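Local atomic coordinates of type III effector XopAI (Xanthomonas citri, PDB entry 6K93), a protein that is delivered by the bacterium as a type III effector and, through a domain of mono-ADP-ribosyltransferase fold, probably binds arginine-containing peptides. Residues A[148-153]-A[275-280]; A[168-173]-A[201-206]; A[271-276]-A[284-289]; A[122-127]-A[141-146]; A[220-225]-A[245-250]. All coordinates share one frame; numbering follows the deposited sequence.

Interaction 1: A[148-153]-A[275-280]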
# COMPACT_ATOMS: atom_id res chain seq x y z
N GLN A 148 14.32 10.75 8.99
CA GLN A 148 15.33 10.47 10.00
C GLN A 148 15.13 9.09 10.61
O GLN A 148 16.09 8.33 10.78
CB GLN A 148 15.32 11.55 11.07
CG GLN A 148 16.42 11.42 12.12
CD GLN A 148 17.83 11.52 11.55
OE1 GLN A 148 18.05 12.09 10.48
NE2 GLN A 148 18.79 10.97 12.28
N ARG A 149 13.88 8.75 10.95
CA ARG A 149 13.61 7.44 11.54
C ARG A 149 14.03 6.32 10.62
O ARG A 149 14.62 5.32 11.06
CB ARG A 149 12.12 7.32 11.90
CG ARG A 149 11.67 5.93 12.33
CD ARG A 149 10.19 5.86 12.69
NE ARG A 149 9.84 4.56 13.28
CZ ARG A 149 8.91 3.74 12.80
NH1 ARG A 149 8.21 4.07 11.74
NH2 ARG A 149 8.69 2.58 13.40
N MET A 150 13.74 6.44 9.33
CA MET A 150 14.03 5.36 8.40
C MET A 150 15.51 5.32 8.02
O MET A 150 16.06 4.22 7.83
CB MET A 150 13.14 5.49 7.16
CG MET A 150 11.69 5.29 7.51
SD MET A 150 11.42 3.74 8.41
CE MET A 150 9.64 3.70 8.47
N ALA A 151 16.20 6.46 7.92
CA ALA A 151 17.64 6.41 7.76
C ALA A 151 18.30 5.71 8.94
O ALA A 151 19.21 4.90 8.77
CB ALA A 151 18.18 7.83 7.57
N GLN A 152 17.84 6.03 10.16
CA GLN A 152 18.36 5.36 11.35
C GLN A 152 18.02 3.88 11.32
O GLN A 152 18.82 3.03 11.73
CB GLN A 152 17.79 6.00 12.60
CG GLN A 152 18.52 5.57 13.86
CD GLN A 152 19.98 5.99 13.86
OE1 GLN A 152 20.30 7.17 13.66
NE2 GLN A 152 20.87 5.03 14.08
N MET A 153 16.84 3.54 10.83
CA MET A 153 16.43 2.15 10.76
C MET A 153 17.33 1.36 9.82
O MET A 153 17.68 0.21 10.10
CB MET A 153 14.98 2.03 10.29
CG MET A 153 14.49 0.62 10.41
SD MET A 153 12.71 0.57 10.48
CE MET A 153 12.32 1.64 11.87
N SER A 275 5.35 -4.41 10.31
CA SER A 275 5.30 -3.97 11.71
C SER A 275 6.53 -3.16 12.11
O SER A 275 6.42 -2.22 12.90
CB SER A 275 5.12 -5.18 12.64
OG SER A 275 6.17 -6.14 12.47
N MET A 276 7.70 -3.48 11.55
CA MET A 276 8.91 -2.71 11.85
C MET A 276 8.78 -1.24 11.47
O MET A 276 9.48 -0.38 12.05
CB MET A 276 10.09 -3.34 11.09
CG MET A 276 10.52 -4.70 11.56
SD MET A 276 12.14 -4.56 12.33
CE MET A 276 13.13 -3.95 10.96
N PHE A 277 7.93 -0.92 10.47
CA PHE A 277 7.84 0.43 9.92
C PHE A 277 6.59 1.15 10.37
O PHE A 277 6.50 2.36 10.19
CB PHE A 277 7.90 0.35 8.39
CG PHE A 277 8.95 -0.58 7.93
CD1 PHE A 277 10.28 -0.26 8.15
CD2 PHE A 277 8.64 -1.79 7.36
CE1 PHE A 277 11.29 -1.13 7.77
CE2 PHE A 277 9.63 -2.66 6.96
CZ PHE A 277 10.95 -2.34 7.18
N SER A 278 5.66 0.45 10.98
CA SER A 278 4.34 0.98 11.27
C SER A 278 4.39 1.97 12.43
O SER A 278 5.21 1.87 13.35
CB SER A 278 3.41 -0.17 11.63
OG SER A 278 2.11 0.29 11.90
N GLU A 279 3.45 2.91 12.38
CA GLU A 279 3.18 3.81 13.49
C GLU A 279 2.38 3.16 14.60
O GLU A 279 2.22 3.78 15.65
CB GLU A 279 2.42 5.04 12.99
CG GLU A 279 3.28 5.87 12.14
CD GLU A 279 2.94 7.35 12.19
OE1 GLU A 279 1.89 7.72 12.76
OE2 GLU A 279 3.74 8.08 11.63
N ARG A 280 1.86 1.96 14.38
CA ARG A 280 1.19 1.19 15.43
C ARG A 280 2.04 -0.06 15.67
O ARG A 280 1.79 -1.12 15.09
CB ARG A 280 -0.25 0.87 15.03
CG ARG A 280 -1.17 2.06 15.34
CD ARG A 280 -2.63 1.79 14.99
NE ARG A 280 -2.75 1.36 13.60
CZ ARG A 280 -2.44 2.11 12.55
NH1 ARG A 280 -2.03 3.36 12.73
NH2 ARG A 280 -2.56 1.63 11.32
O HOH W 1 7.15 0.20 13.95
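An irregular loop carrying M276, F277 and S278 runs past R149, M150 and M153 of helix 136-156, and the nearest CA atoms, those of M150 and F277, are 8.1 Å apart. R149 spans that gap as an extended arm: chi1 of 171° sends the chain away from its own backbone N, and it runs straight on to NE, presenting the edge of the guanidinium to the loop. NH1 donates to F277 O at 2.9 Å with an N-H...O angle of 161°; the oxygen lies in the guanidinium plane, but the donor stands well above the carbonyl plane. NH1 also donates to Q172 OE1, whereas NH2 makes a weak bond to a water that donates to S275 O and S278 O. In M153 a bend at chi3 (-56°) brings CE over one guanidinium face, off toward the rim, while SD meets F277 CD1 at 3.5 Å, obliquely to the ring. M150 brings CE to the ring edge, 3.8 Å from F277 CB. Within the loop R280 N donates to S278 OG, an ST turn. Two Met-aromatic contacts beside an arginine-to-carbonyl hydrogen bond illustrate how a loop without regular structure, here between strands 272-273 and 285-288, joins the helical part of a mono-ADP-ribosyltransferase fold.

Interaction 2: A[168-173]-A[201-206]; sequences LVALQA and KCIISA
In a steep, wholly apolar helix crossing inside the helical part of the mono-ADP-ribosyltransferase fold, A170 and L171 of helix 165-174 press on C202, I203 and A206 of helix 194-209. The axes of the two segments pass 7.9 Å apart at a signed angle of -108°. The crossing exemplifies how small residues at the meeting point go with a close approach: the CA atoms of A170 and I203 are just 5.3 Å apart. A170 points toward the partner helix, and its CB touches both C202 CB and I203 CG1, 3.7 Å from each. One turn further along helix 194-209, A206 meets L171. Its methyl rests against the outer side of the L171 branch point, 3.6 Å from CG and about equally far from CD1 and CD2. The chi1 of L171, -64°, swings the branched end toward A206, and its CD2 also brushes I203 CG2 at 4.2 Å.

Around this crossing lies a second shell. F123 of helix 117-128 touches both A170 and C202, W174 packs against I203, and F246 from a loop lies against I203 and I204. The polar contacts nearby involve D167, near the start of the same helix as A170: its OD2 is hydrogen-bonded to S205 OG, which is also bonded to the backbone N of S115.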
# COMPACT_ATOMS: atom_id res chain seq x y z
N LEU A 168 10.76 3.37 2.43
CA LEU A 168 10.42 2.99 3.79
C LEU A 168 9.47 3.99 4.44
O LEU A 168 8.54 3.60 5.15
CB LEU A 168 11.69 2.85 4.63
CG LEU A 168 12.65 1.69 4.30
CD1 LEU A 168 13.87 1.73 5.20
CD2 LEU A 168 11.92 0.36 4.43
N VAL A 169 9.66 5.28 4.16
CA VAL A 169 8.72 6.29 4.65
C VAL A 169 7.32 6.02 4.12
O VAL A 169 6.33 6.18 4.84
CB VAL A 169 9.21 7.71 4.28
CG1 VAL A 169 8.13 8.74 4.56
CG2 VAL A 169 10.47 8.06 5.04
N ALA A 170 7.21 5.57 2.88
CA ALA A 170 5.91 5.23 2.32
C ALA A 170 5.22 4.13 3.11
O ALA A 170 3.99 4.16 3.27
CB ALA A 170 6.05 4.83 0.83
N LEU A 171 5.97 3.14 3.58
CA LEU A 171 5.38 2.09 4.40
C LEU A 171 4.88 2.65 5.72
O LEU A 171 3.78 2.33 6.16
CB LEU A 171 6.36 0.94 4.63
CG LEU A 171 6.82 0.15 3.41
CD1 LEU A 171 7.80 -0.95 3.86
CD2 LEU A 171 5.64 -0.44 2.67
N GLN A 172 5.66 3.53 6.35
CA GLN A 172 5.16 4.17 7.56
C GLN A 172 3.91 5.00 7.25
O GLN A 172 2.92 4.94 7.99
CB GLN A 172 6.24 5.03 8.21
CG GLN A 172 5.75 5.64 9.53
CD GLN A 172 6.82 6.45 10.25
OE1 GLN A 172 8.00 6.28 10.01
NE2 GLN A 172 6.38 7.32 11.14
N ALA A 173 3.93 5.75 6.15
CA ALA A 173 2.78 6.58 5.80
C ALA A 173 1.55 5.73 5.54
O ALA A 173 0.42 6.14 5.85
CB ALA A 173 3.11 7.44 4.56
N LYS A 201 3.55 4.45 -6.04
CA LYS A 201 4.83 4.02 -6.60
C LYS A 201 5.82 3.70 -5.50
O LYS A 201 6.58 2.73 -5.61
CB LYS A 201 5.38 5.12 -7.52
CG LYS A 201 4.49 5.36 -8.71
CD LYS A 201 4.95 6.53 -9.54
CE LYS A 201 3.94 6.82 -10.63
NZ LYS A 201 4.18 8.15 -11.27
N CYS A 202 5.86 4.49 -4.45
CA CYS A 202 6.83 4.26 -3.39
C CYS A 202 6.43 3.11 -2.48
O CYS A 202 7.31 2.36 -2.03
CB CYS A 202 7.05 5.55 -2.61
SG CYS A 202 8.04 6.72 -3.58
N ILE A 203 5.14 2.89 -2.23
CA ILE A 203 4.75 1.73 -1.45
C ILE A 203 5.05 0.45 -2.22
O ILE A 203 5.60 -0.51 -1.67
CB ILE A 203 3.26 1.79 -1.06
CG1 ILE A 203 2.96 2.99 -0.18
CG2 ILE A 203 2.85 0.49 -0.37
CD1 ILE A 203 1.46 3.21 0.06
N ILE A 204 4.70 0.40 -3.50
CA ILE A 204 4.96 -0.79 -4.30
C ILE A 204 6.45 -1.07 -4.36
O ILE A 204 6.88 -2.21 -4.22
CB ILE A 204 4.36 -0.65 -5.71
CG1 ILE A 204 2.84 -0.55 -5.61
CG2 ILE A 204 4.74 -1.83 -6.59
CD1 ILE A 204 2.16 -0.17 -6.92
N SER A 205 7.25 -0.03 -4.59
CA SER A 205 8.69 -0.16 -4.61
C SER A 205 9.21 -0.73 -3.30
O SER A 205 10.06 -1.62 -3.30
CB SER A 205 9.31 1.21 -4.90
OG SER A 205 10.70 1.10 -5.07
N ALA A 206 8.71 -0.21 -2.18
CA ALA A 206 9.14 -0.71 -0.87
C ALA A 206 8.81 -2.19 -0.73
O ALA A 206 9.63 -2.98 -0.24
CB ALA A 206 8.47 0.08 0.24

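Interaction 3: A[271-276]-A[284-289]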
# COMPACT_ATOMS: atom_id res chain seq x y z
N GLY A 271 3.79 -11.94 1.03
CA GLY A 271 3.24 -10.76 1.67
C GLY A 271 4.24 -10.26 2.70
O GLY A 271 4.82 -11.04 3.46
N LYS A 272 4.42 -8.95 2.79
CA LYS A 272 5.54 -8.42 3.57
C LYS A 272 5.07 -7.92 4.92
O LYS A 272 4.05 -7.22 5.04
CB LYS A 272 6.22 -7.28 2.81
CG LYS A 272 7.00 -7.74 1.59
CD LYS A 272 8.20 -8.54 1.99
CE LYS A 272 9.10 -8.88 0.82
NZ LYS A 272 8.49 -9.91 -0.06
N ARG A 273 5.84 -8.27 5.94
CA ARG A 273 5.61 -7.83 7.31
C ARG A 273 6.10 -6.40 7.46
O ARG A 273 7.28 -6.13 7.23
CB ARG A 273 6.37 -8.73 8.27
CG ARG A 273 6.10 -10.20 8.04
CD ARG A 273 7.03 -11.06 8.87
NE ARG A 273 6.48 -11.18 10.20
CZ ARG A 273 7.02 -11.96 11.15
NH1 ARG A 273 8.11 -12.67 10.89
NH2 ARG A 273 6.46 -12.05 12.35
N ILE A 274 5.20 -5.48 7.80
CA ILE A 274 5.58 -4.08 7.90
C ILE A 274 5.48 -3.54 9.32
O ILE A 274 5.59 -2.31 9.52
CB ILE A 274 4.77 -3.22 6.91
CG1 ILE A 274 3.26 -3.21 7.23
CG2 ILE A 274 4.98 -3.73 5.48
CD1 ILE A 274 2.51 -2.08 6.46
N SER A 275 5.35 -4.41 10.31
CA SER A 275 5.30 -3.97 11.71
C SER A 275 6.53 -3.16 12.11
O SER A 275 6.42 -2.22 12.90
CB SER A 275 5.12 -5.18 12.64
OG SER A 275 6.17 -6.14 12.47
N MET A 276 7.70 -3.48 11.55
CA MET A 276 8.91 -2.71 11.85
C MET A 276 8.78 -1.24 11.47
O MET A 276 9.48 -0.38 12.05
CB MET A 276 10.09 -3.34 11.09
CG MET A 276 10.52 -4.70 11.56
SD MET A 276 12.14 -4.56 12.33
CE MET A 276 13.13 -3.95 10.96
N GLN A 284 0.67 -6.35 13.75
CA GLN A 284 1.48 -7.28 12.95
C GLN A 284 0.89 -7.32 11.53
O GLN A 284 0.34 -8.32 11.06
CB GLN A 284 1.52 -8.68 13.58
CG GLN A 284 2.32 -8.68 14.89
CD GLN A 284 2.36 -10.05 15.56
OE1 GLN A 284 1.96 -10.18 16.70
NE2 GLN A 284 2.88 -11.05 14.85
N GLU A 285 1.01 -6.18 10.83
CA GLU A 285 0.41 -6.00 9.52
C GLU A 285 1.27 -6.63 8.44
O GLU A 285 2.49 -6.53 8.46
CB GLU A 285 0.20 -4.52 9.23
CG GLU A 285 -0.46 -4.25 7.90
CD GLU A 285 -0.89 -2.80 7.73
OE1 GLU A 285 -0.54 -1.94 8.56
OE2 GLU A 285 -1.60 -2.53 6.74
N VAL A 286 0.59 -7.26 7.49
CA VAL A 286 1.17 -7.80 6.26
C VAL A 286 0.47 -7.09 5.11
O VAL A 286 -0.76 -6.98 5.11
CB VAL A 286 0.98 -9.32 6.15
CG1 VAL A 286 1.38 -9.85 4.80
CG2 VAL A 286 1.80 -10.01 7.27
N LEU A 287 1.24 -6.58 4.15
CA LEU A 287 0.69 -5.74 3.08
C LEU A 287 1.07 -6.34 1.75
O LEU A 287 2.24 -6.66 1.51
CB LEU A 287 1.20 -4.32 3.21
CG LEU A 287 0.56 -3.36 2.23
CD1 LEU A 287 -0.93 -3.23 2.42
CD2 LEU A 287 1.21 -2.00 2.35
N PHE A 288 0.07 -6.51 0.90
CA PHE A 288 0.27 -6.99 -0.47
C PHE A 288 0.09 -5.85 -1.46
O PHE A 288 -0.86 -5.06 -1.32
CB PHE A 288 -0.71 -8.11 -0.84
CG PHE A 288 -0.71 -9.31 0.07
CD1 PHE A 288 -1.53 -9.35 1.16
CD2 PHE A 288 0.05 -10.43 -0.25
CE1 PHE A 288 -1.59 -10.48 1.97
CE2 PHE A 288 -0.00 -11.54 0.56
CZ PHE A 288 -0.82 -11.57 1.65
N PRO A 289 0.92 -5.75 -2.49
CA PRO A 289 0.78 -4.67 -3.45
C PRO A 289 -0.25 -4.99 -4.51
O PRO A 289 -0.54 -6.17 -4.78
CB PRO A 289 2.17 -4.57 -4.08
CG PRO A 289 2.70 -5.97 -4.00
CD PRO A 289 2.15 -6.55 -2.70
O HOH W 2 4.01 -7.60 10.54
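K272 and L287 face each other as an antiparallel hydrogen-bonded pair, followed by R273 and V286 as a non-hydrogen-bonded pair. L287 N donates to K272 O at 3.0 Å, while the return bond, K272 N to L287 O, is weak at 3.4 Å. K272 O also receives a CA-H contact from V286 CA at 3.2 Å. Beyond the second pair the ladder makes one more rung, I274 N to E285 O at 3.0 Å and nearly straight (172°). E285 O has a second donor, a water 2.8 Å away; a water-mediated link, weak on the S275 N side, continues the contact. The outer edges are paired too, as a ladder within a sheet requires: V286 and F288 form backbone hydrogen bonds with A249 and F247, and G271 and R273 with Y216 and Y214.

Polar side-chain ends find partners outside the two segments. E251 bridges both, one carboxylate oxygen forming a salt bridge with R273 NE and the other a hydrogen bond with Q284 NE2; K272 NZ turns to S215 OG and T270 O. W174 NE1 serves E285 OE2, and I274 CD1 packs on that carboxylate, 3.7 Å from E285 CD. At the other end, G271 CA packs obliquely to the F288 ring, 3.5 Å from CE2. The short ladder with its long connecting loop is a beta hairpin, forming two of the three strands of the smaller antiparallel sheet of the domain.

Interaction 4: A[122-127]-A[141-146]; sequences QFKTAL and QRWNGM
W143 is the bump of this contact and the hollow is made by F123, K124 and L127 on helix 117-128, a compact example of one large side chain being received by three different surfaces. The indole extends from helix 136-156 toward the other helix, its chi1 of 172° carrying it out from the backbone. K124 lies across one face of the indole: CB is 3.5 Å from W143 CZ2, K124 CA makes a CH-pi contact, 3.8 Å from the centroid of the W143 six-membered ring, and the extended methylenes continue past CE2 to NE1 at the pyrrole side. At the far end, the indole edge points to the face of F123 in an offset edge-to-face pair, with the planes at 68° and F123 CE2 3.6 Å from W143 CZ3. L127 closes the rim beside it, its CD2 4.1 Å from W143 CE3. The other branch of L127 meets a second, smaller bump tip to tip, CD1 to M146 CE at 4.0 Å; a bend at chi3 of M146 brings that methyl round.

The segment axes lie 10.7 Å apart, consistent with the bulk of the indole between them. At the margin a water accepts from K124 NZ and donates to N144 OD1, and L127 O accepts from R139 NE of helix 136-156. Inward, V169 of helix 165-174 backs W143 and A173 of that helix touches L127, while F199 of helix 194-209 packs edge-to-face with F123; the pair therefore forms an outer layer over these two central helices.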
# COMPACT_ATOMS: atom_id res chain seq x y z
N GLN A 122 8.43 13.23 -5.89
CA GLN A 122 7.00 13.41 -6.08
C GLN A 122 6.23 12.90 -4.88
O GLN A 122 5.27 13.54 -4.44
CB GLN A 122 6.54 12.70 -7.35
CG GLN A 122 6.95 13.44 -8.62
CD GLN A 122 7.00 12.57 -9.85
OE1 GLN A 122 6.72 11.38 -9.83
NE2 GLN A 122 7.34 13.20 -10.98
N PHE A 123 6.64 11.76 -4.33
CA PHE A 123 5.96 11.25 -3.14
C PHE A 123 6.15 12.21 -1.96
O PHE A 123 5.20 12.48 -1.20
CB PHE A 123 6.48 9.84 -2.82
CG PHE A 123 6.11 9.36 -1.45
CD1 PHE A 123 4.78 9.34 -1.05
CD2 PHE A 123 7.07 8.94 -0.55
CE1 PHE A 123 4.42 8.94 0.21
CE2 PHE A 123 6.72 8.52 0.72
CZ PHE A 123 5.40 8.52 1.11
N LYS A 124 7.33 12.79 -1.81
CA LYS A 124 7.54 13.81 -0.79
C LYS A 124 6.53 14.94 -0.94
O LYS A 124 5.89 15.36 0.04
CB LYS A 124 8.98 14.35 -0.85
CG LYS A 124 9.24 15.50 0.10
CD LYS A 124 10.65 16.01 0.04
CE LYS A 124 10.84 17.09 1.08
NZ LYS A 124 12.23 17.60 1.10
N THR A 125 6.37 15.46 -2.16
CA THR A 125 5.37 16.51 -2.36
C THR A 125 3.98 16.02 -2.02
O THR A 125 3.21 16.72 -1.34
CB THR A 125 5.40 17.01 -3.79
OG1 THR A 125 6.65 17.63 -4.02
CG2 THR A 125 4.27 18.02 -4.04
N ALA A 126 3.62 14.81 -2.47
CA ALA A 126 2.29 14.30 -2.20
C ALA A 126 2.00 14.22 -0.72
O ALA A 126 0.92 14.60 -0.27
CB ALA A 126 2.11 12.92 -2.85
N LEU A 127 2.95 13.71 0.06
CA LEU A 127 2.72 13.58 1.49
C LEU A 127 2.62 14.94 2.15
O LEU A 127 1.69 15.19 2.93
CB LEU A 127 3.82 12.74 2.13
CG LEU A 127 3.50 12.31 3.57
CD1 LEU A 127 4.07 10.93 3.88
CD2 LEU A 127 4.04 13.35 4.56
N GLN A 141 7.65 18.90 8.78
CA GLN A 141 8.33 18.42 9.98
C GLN A 141 8.09 16.93 10.16
O GLN A 141 9.02 16.17 10.49
CB GLN A 141 7.85 19.19 11.20
CG GLN A 141 8.36 20.62 11.23
CD GLN A 141 9.87 20.69 11.11
OE1 GLN A 141 10.59 20.09 11.89
NE2 GLN A 141 10.35 21.41 10.09
N ARG A 142 6.85 16.49 9.92
CA ARG A 142 6.54 15.06 10.01
C ARG A 142 7.37 14.26 9.01
O ARG A 142 7.96 13.23 9.36
CB ARG A 142 5.05 14.85 9.76
CG ARG A 142 4.66 13.39 9.82
CD ARG A 142 3.16 13.16 9.80
NE ARG A 142 2.80 12.17 10.81
CZ ARG A 142 1.67 11.46 10.82
NH1 ARG A 142 1.47 10.56 11.77
NH2 ARG A 142 0.79 11.57 9.82
N TRP A 143 7.44 14.73 7.76
CA TRP A 143 8.25 14.10 6.72
C TRP A 143 9.71 13.99 7.17
O TRP A 143 10.31 12.91 7.10
CB TRP A 143 8.14 14.91 5.39
CG TRP A 143 9.10 14.40 4.37
CD1 TRP A 143 10.38 14.86 4.14
CD2 TRP A 143 8.89 13.35 3.43
NE1 TRP A 143 10.98 14.12 3.16
CE2 TRP A 143 10.08 13.20 2.69
CE3 TRP A 143 7.82 12.51 3.14
CZ2 TRP A 143 10.22 12.23 1.70
CZ3 TRP A 143 7.96 11.57 2.13
CH2 TRP A 143 9.14 11.44 1.44
N ASN A 144 10.29 15.09 7.63
CA ASN A 144 11.68 15.06 8.09
C ASN A 144 11.87 14.03 9.19
O ASN A 144 12.87 13.31 9.21
CB ASN A 144 12.10 16.44 8.58
CG ASN A 144 12.18 17.46 7.46
OD1 ASN A 144 12.20 17.11 6.29
ND2 ASN A 144 12.20 18.73 7.83
N GLY A 145 10.92 13.95 10.12
CA GLY A 145 11.03 12.97 11.20
C GLY A 145 10.97 11.54 10.70
O GLY A 145 11.70 10.67 11.20
N MET A 146 10.08 11.27 9.74
CA MET A 146 10.01 9.93 9.16
C MET A 146 11.30 9.61 8.40
O MET A 146 11.82 8.48 8.50
CB MET A 146 8.79 9.82 8.26
CG MET A 146 7.54 9.79 9.05
SD MET A 146 6.15 9.32 8.00
CE MET A 146 5.94 10.82 7.44
O HOH W 3 12.04 18.62 3.82

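Interaction 5: A[220-225]-A[245-250]; sequences VFTGED and RFFAAS
A single antiparallel hydrogen-bonded bridge pairs F221 with S250, F221 N donating to S250 O at 2.9 Å and S250 N to F221 O at 2.8 Å. The strands splay from there: their segment axes pass 4.2 Å apart but run at 118° to each other, and the regular ladder stops after one pair. Side chains then continue the contact, as they can wherever two strands diverge too fast for backbone pairing. T222 takes the next step. A chi1 of -54° sets OG1 beside its own backbone N, from where the hydroxyl donates to A248 O at 2.7 Å; the same OG1 lies obliquely to the F247 ring, 3.4 Å from CZ. A249 CB is met by V220 CG2 at 3.4 Å, tight for two methyls, and lies near T222 OG1 as well.

Farther along, E224 and R245, the latter ahead of its strand, approach from opposite directions. The guanidinium grips the carboxylate end-on, NH1 to OE1 at 3.0 Å and NH2 to OE2 on its syn side; the latter, modelled at 2.5 Å, is probably too short to take at face value. The two planes are turned 44° apart, and OE2 is the oxygen that lies in the guanidinium plane. A water donates to both E224 OE2 and A248 O. Q226 NE2 is a further partner of OE1. A single beta bridge continued by side-chain hydrogen bonds joins edge strand 218-224 of the five-stranded sheet to edge strand 247-250 of the three-stranded one, consistent with the two steeply inclined sheets at the heart of mono-ADP-ribosyltransferase folds.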
# COMPACT_ATOMS: atom_id res chain seq x y z
N VAL A 220 -3.05 -15.08 6.83
CA VAL A 220 -3.22 -13.73 7.36
C VAL A 220 -4.69 -13.33 7.24
O VAL A 220 -5.42 -13.82 6.38
CB VAL A 220 -2.29 -12.69 6.68
CG1 VAL A 220 -0.82 -13.02 6.97
CG2 VAL A 220 -2.52 -12.62 5.16
N PHE A 221 -5.11 -12.44 8.14
CA PHE A 221 -6.52 -12.19 8.40
C PHE A 221 -6.87 -10.75 8.09
O PHE A 221 -6.13 -9.83 8.45
CB PHE A 221 -6.82 -12.55 9.87
CG PHE A 221 -6.43 -13.95 10.23
CD1 PHE A 221 -7.26 -14.99 9.94
CD2 PHE A 221 -5.18 -14.20 10.78
CE1 PHE A 221 -6.86 -16.30 10.23
CE2 PHE A 221 -4.79 -15.50 11.08
CZ PHE A 221 -5.63 -16.51 10.78
N THR A 222 -8.02 -10.57 7.45
CA THR A 222 -8.53 -9.26 7.08
C THR A 222 -10.02 -9.20 7.32
O THR A 222 -10.75 -10.17 7.11
CB THR A 222 -8.27 -9.00 5.58
OG1 THR A 222 -6.90 -9.18 5.27
CG2 THR A 222 -8.70 -7.58 5.16
N GLY A 223 -10.48 -8.01 7.70
CA GLY A 223 -11.90 -7.72 7.72
C GLY A 223 -12.14 -6.33 7.15
O GLY A 223 -11.42 -5.41 7.53
N GLU A 224 -13.15 -6.18 6.29
CA GLU A 224 -13.51 -4.89 5.71
C GLU A 224 -15.01 -4.81 5.58
O GLU A 224 -15.68 -5.84 5.47
CB GLU A 224 -12.86 -4.69 4.33
CG GLU A 224 -11.35 -4.63 4.30
CD GLU A 224 -10.82 -4.21 2.99
OE1 GLU A 224 -11.42 -3.32 2.35
OE2 GLU A 224 -9.74 -4.71 2.58
N ASP A 225 -15.54 -3.60 5.55
CA ASP A 225 -16.99 -3.45 5.38
C ASP A 225 -17.30 -3.13 3.92
O ASP A 225 -17.64 -2.01 3.55
CB ASP A 225 -17.57 -2.38 6.29
CG ASP A 225 -17.81 -2.86 7.70
OD1 ASP A 225 -18.16 -4.08 7.94
OD2 ASP A 225 -17.68 -2.03 8.57
N ARG A 245 -5.80 -3.61 -5.46
CA ARG A 245 -5.69 -2.85 -4.23
C ARG A 245 -4.39 -3.13 -3.50
O ARG A 245 -3.74 -4.17 -3.70
CB ARG A 245 -6.88 -3.16 -3.29
CG ARG A 245 -8.22 -2.89 -3.97
CD ARG A 245 -9.35 -2.50 -2.94
NE ARG A 245 -9.37 -3.43 -1.92
CZ ARG A 245 -9.57 -3.30 -0.59
NH1 ARG A 245 -9.90 -2.17 0.07
NH2 ARG A 245 -9.46 -4.38 0.11
N PHE A 246 -4.02 -2.18 -2.64
CA PHE A 246 -3.13 -2.45 -1.51
C PHE A 246 -3.94 -3.20 -0.48
O PHE A 246 -4.79 -2.63 0.21
CB PHE A 246 -2.56 -1.16 -0.94
CG PHE A 246 -1.63 -0.48 -1.89
CD1 PHE A 246 -2.13 0.36 -2.85
CD2 PHE A 246 -0.26 -0.70 -1.83
CE1 PHE A 246 -1.28 0.97 -3.76
CE2 PHE A 246 0.57 -0.10 -2.74
CZ PHE A 246 0.05 0.74 -3.70
N PHE A 247 -3.71 -4.50 -0.38
CA PHE A 247 -4.52 -5.37 0.46
C PHE A 247 -3.79 -5.66 1.77
O PHE A 247 -2.68 -6.21 1.77
CB PHE A 247 -4.79 -6.69 -0.26
CG PHE A 247 -5.68 -7.63 0.51
CD1 PHE A 247 -7.00 -7.28 0.83
CD2 PHE A 247 -5.21 -8.88 0.88
CE1 PHE A 247 -7.81 -8.17 1.52
CE2 PHE A 247 -6.03 -9.75 1.58
CZ PHE A 247 -7.32 -9.41 1.89
N ALA A 248 -4.38 -5.21 2.86
CA ALA A 248 -3.77 -5.37 4.17
C ALA A 248 -4.40 -6.51 4.95
O ALA A 248 -5.59 -6.82 4.83
CB ALA A 248 -3.89 -4.09 4.99
N ALA A 249 -3.57 -7.13 5.77
CA ALA A 249 -3.98 -8.23 6.63
C ALA A 249 -3.16 -8.20 7.90
O ALA A 249 -2.22 -7.44 8.04
CB ALA A 249 -3.82 -9.57 5.90
N SER A 250 -3.52 -9.06 8.85
CA SER A 250 -2.84 -9.18 10.12
C SER A 250 -2.35 -10.62 10.31
O SER A 250 -3.06 -11.57 9.95
CB SER A 250 -3.77 -8.76 11.25
OG SER A 250 -3.21 -9.00 12.52
O HOH W 4 -7.23 -4.71 3.57

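Read from the N terminus, interaction 4 closes first, a short loop between helices 117-128 and 136-156. Interaction 1 then opens on the second of these helices and spans 121 intervening residues; within that long loop lie interaction 2, joining helices 165-174 and 194-209, and interaction 5, joining the edges of the two sheets, one after the other. Interaction 3 starts on the segment where interaction 1 ends, sharing S275 and M276, and closes the hairpin. R142, from interaction 4, forms a salt bridge with E279 of interaction 1. Strand 285-288 hydrogen-bonds to strand 247-250, and I203 touches both L287 and F246, tying helix 194-209 to the three-stranded sheet.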